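Local atomic coordinates of putative exported protein (Bordetella pertussis Tohama I, PDB entry 2PFY), a protein that binds pyroglutamic acid as the extracytoplasmic solute receptor of a tripartite ATP-independent periplasmic transport system, probably delivering it for uptake. Residues G111-Y116 and A213-F218. Residues are numbered along the deposited sequence; the frame is centred on the assembly and turned at random.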
loop_
_atom_site.group_PDB
_atom_site.type_symbol
_atom_site.label_atom_id
_atom_site.label_comp_id
_atom_site.label_asym_id
_atom_site.label_seq_id
_atom_site.Cartn_x
_atom_site.Cartn_y
_atom_site.Cartn_z
ATOM N N GLY A 111 2.916 -20.699 4.323
ATOM C CA GLY A 111 1.552 -21.112 4.664
ATOM C C GLY A 111 0.509 -20.023 4.366
ATOM O O GLY A 111 -0.545 -19.960 5.017
ATOM N N ILE A 112 0.808 -19.179 3.373
ATOM C CA ILE A 112 -0.103 -18.092 2.952
ATOM C C ILE A 112 -0.421 -18.113 1.451
ATOM O O ILE A 112 0.473 -18.304 0.650
ATOM C CB ILE A 112 0.510 -16.714 3.297
ATOM C CG1 ILE A 112 0.681 -16.578 4.808
ATOM C CG2 ILE A 112 -0.347 -15.560 2.699
ATOM C CD1 ILE A 112 1.616 -15.438 5.211
ATOM N N VAL A 113 -1.681 -17.860 1.085
ATOM C CA VAL A 113 -2.108 -17.777 -0.308
ATOM C C VAL A 113 -2.347 -16.304 -0.679
ATOM O O VAL A 113 -3.105 -15.611 -0.001
ATOM C CB VAL A 113 -3.448 -18.576 -0.540
ATOM C CG1 VAL A 113 -3.957 -18.414 -1.950
ATOM C CG2 VAL A 113 -3.265 -20.047 -0.190
ATOM N N LEU A 114 -1.698 -15.858 -1.751
ATOM C CA LEU A 114 -1.931 -14.548 -2.337
ATOM C C LEU A 114 -3.209 -14.630 -3.149
ATOM O O LEU A 114 -3.280 -15.361 -4.126
ATOM C CB LEU A 114 -0.714 -14.127 -3.187
ATOM C CG LEU A 114 -0.620 -12.894 -4.138
ATOM C CD1 LEU A 114 -1.623 -11.774 -3.902
ATOM C CD2 LEU A 114 0.825 -12.365 -4.133
ATOM N N VAL A 115 -4.242 -13.922 -2.702
ATOM C CA VAL A 115 -5.527 -13.960 -3.371
ATOM C C VAL A 115 -5.575 -12.868 -4.464
ATOM O O VAL A 115 -5.776 -13.178 -5.653
ATOM C CB VAL A 115 -6.690 -13.819 -2.366
ATOM C CG1 VAL A 115 -8.034 -13.753 -3.095
ATOM C CG2 VAL A 115 -6.644 -14.975 -1.310
ATOM N N TYR A 116 -5.395 -11.600 -4.091
ATOM C CA TYR A 116 -5.342 -10.551 -5.121
ATOM C C TYR A 116 -4.595 -9.321 -4.602
ATOM O O TYR A 116 -4.394 -9.201 -3.397
ATOM C CB TYR A 116 -6.752 -10.195 -5.642
ATOM C CG TYR A 116 -7.571 -9.286 -4.717
ATOM C CD1 TYR A 116 -7.411 -7.875 -4.744
ATOM C CD2 TYR A 116 -8.504 -9.829 -3.825
ATOM C CE1 TYR A 116 -8.165 -7.042 -3.853
ATOM C CE2 TYR A 116 -9.292 -9.011 -2.967
ATOM C CZ TYR A 116 -9.095 -7.619 -3.002
ATOM O OH TYR A 116 -9.831 -6.825 -2.172
ATOM N N ALA A 213 -4.511 -15.155 2.247
ATOM C CA ALA A 213 -5.312 -16.100 3.026
ATOM C C ALA A 213 -4.468 -17.162 3.735
ATOM O O ALA A 213 -3.367 -17.485 3.296
ATOM C CB ALA A 213 -6.438 -16.753 2.158
ATOM N N ASN A 214 -4.966 -17.651 4.865
ATOM C CA ASN A 214 -4.330 -18.785 5.578
ATOM C C ASN A 214 -4.448 -20.005 4.657
ATOM O O ASN A 214 -5.552 -20.373 4.290
ATOM C CB ASN A 214 -5.034 -19.028 6.907
ATOM C CG ASN A 214 -4.421 -20.197 7.698
ATOM O OD1 ASN A 214 -4.761 -21.373 7.483
ATOM N ND2 ASN A 214 -3.511 -19.873 8.610
ATOM N N LYS A 215 -3.311 -20.592 4.273
ATOM C CA LYS A 215 -3.294 -21.710 3.303
ATOM C C LYS A 215 -4.092 -22.929 3.773
ATOM O O LYS A 215 -4.896 -23.438 3.023
ATOM C CB LYS A 215 -1.854 -22.096 2.917
ATOM C CG LYS A 215 -1.770 -23.062 1.738
ATOM C CD LYS A 215 -0.303 -23.376 1.480
ATOM C CE LYS A 215 -0.112 -24.398 0.402
ATOM N NZ LYS A 215 1.357 -24.578 0.210
ATOM N N ARG A 216 -3.916 -23.329 5.030
ATOM C CA ARG A 216 -4.684 -24.438 5.616
ATOM C C ARG A 216 -6.201 -24.210 5.594
ATOM O O ARG A 216 -6.964 -25.083 5.176
ATOM C CB ARG A 216 -4.190 -24.769 7.038
ATOM C CG ARG A 216 -5.043 -25.814 7.768
ATOM C CD ARG A 216 -4.244 -26.731 8.713
ATOM N NE ARG A 216 -2.783 -26.609 8.546
ATOM C CZ ARG A 216 -1.972 -27.567 8.098
ATOM N NH1 ARG A 216 -2.449 -28.771 7.765
ATOM N NH2 ARG A 216 -0.669 -27.318 7.997
ATOM N N ALA A 217 -6.628 -23.016 5.986
ATOM C CA ALA A 217 -8.024 -22.654 5.918
ATOM C C ALA A 217 -8.501 -22.704 4.464
ATOM O O ALA A 217 -9.580 -23.259 4.178
ATOM C CB ALA A 217 -8.243 -21.244 6.513
ATOM N N PHE A 218 -7.722 -22.106 3.555
ATOM C CA PHE A 218 -8.077 -22.076 2.118
ATOM C C PHE A 218 -8.189 -23.516 1.583
ATOM O O PHE A 218 -9.173 -23.865 0.917
ATOM C CB PHE A 218 -7.009 -21.309 1.321
ATOM C CG PHE A 218 -7.313 -21.162 -0.165
ATOM C CD1 PHE A 218 -8.187 -20.165 -0.627
ATOM C CD2 PHE A 218 -6.690 -21.980 -1.094
ATOM C CE1 PHE A 218 -8.447 -20.026 -2.006
ATOM C CE2 PHE A 218 -6.954 -21.873 -2.463
ATOM C CZ PHE A 218 -7.830 -20.896 -2.928
HETATM O O HOH W 1 -1.425 -22.259 6.661
#
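Val113 meets Lys215 and Phe218 through CG2: chi1 of 176° puts Val113 CG1 anti to the backbone N, which leaves CG2 beside that N and anti to the carbonyl carbon. Phe218 CG lies anti to the backbone N (chi1 -177°), and ring atom CD2 comes obliquely to 4.0 Å from Val113 CG2. The same methyl packs 3.9 Å from Lys215 CG, the two side chains crossing at about a right angle; the extended lysine then carries NZ to a salt bridge with Asp108. Beyond Val113, Val115 CG2 rests 3.9 Å from Ala213 CB. Two hydrogen bonds, Val113 N to Ala213 O (2.8 Å) and Ala213 N to Val113 O (2.7 Å), make Val113 and Ala213 an antiparallel hydrogen-bonded pair between edge strand 112-119 and strand 208-214. Gly111, the C' residue of the Schellman motif ending helix 89-108, accepts through O from Lys215 N at 2.9 Å, the donor 46° above the carbonyl plane. Asn214 is the N-cap residue, its OD1 accepting from Ala217 N in the carboxamide plane at 2.9 Å. With a water linking Gly111 O to Arg216 N, three successive amides that lack a preceding helical turn are satisfied where one helix ends and another begins.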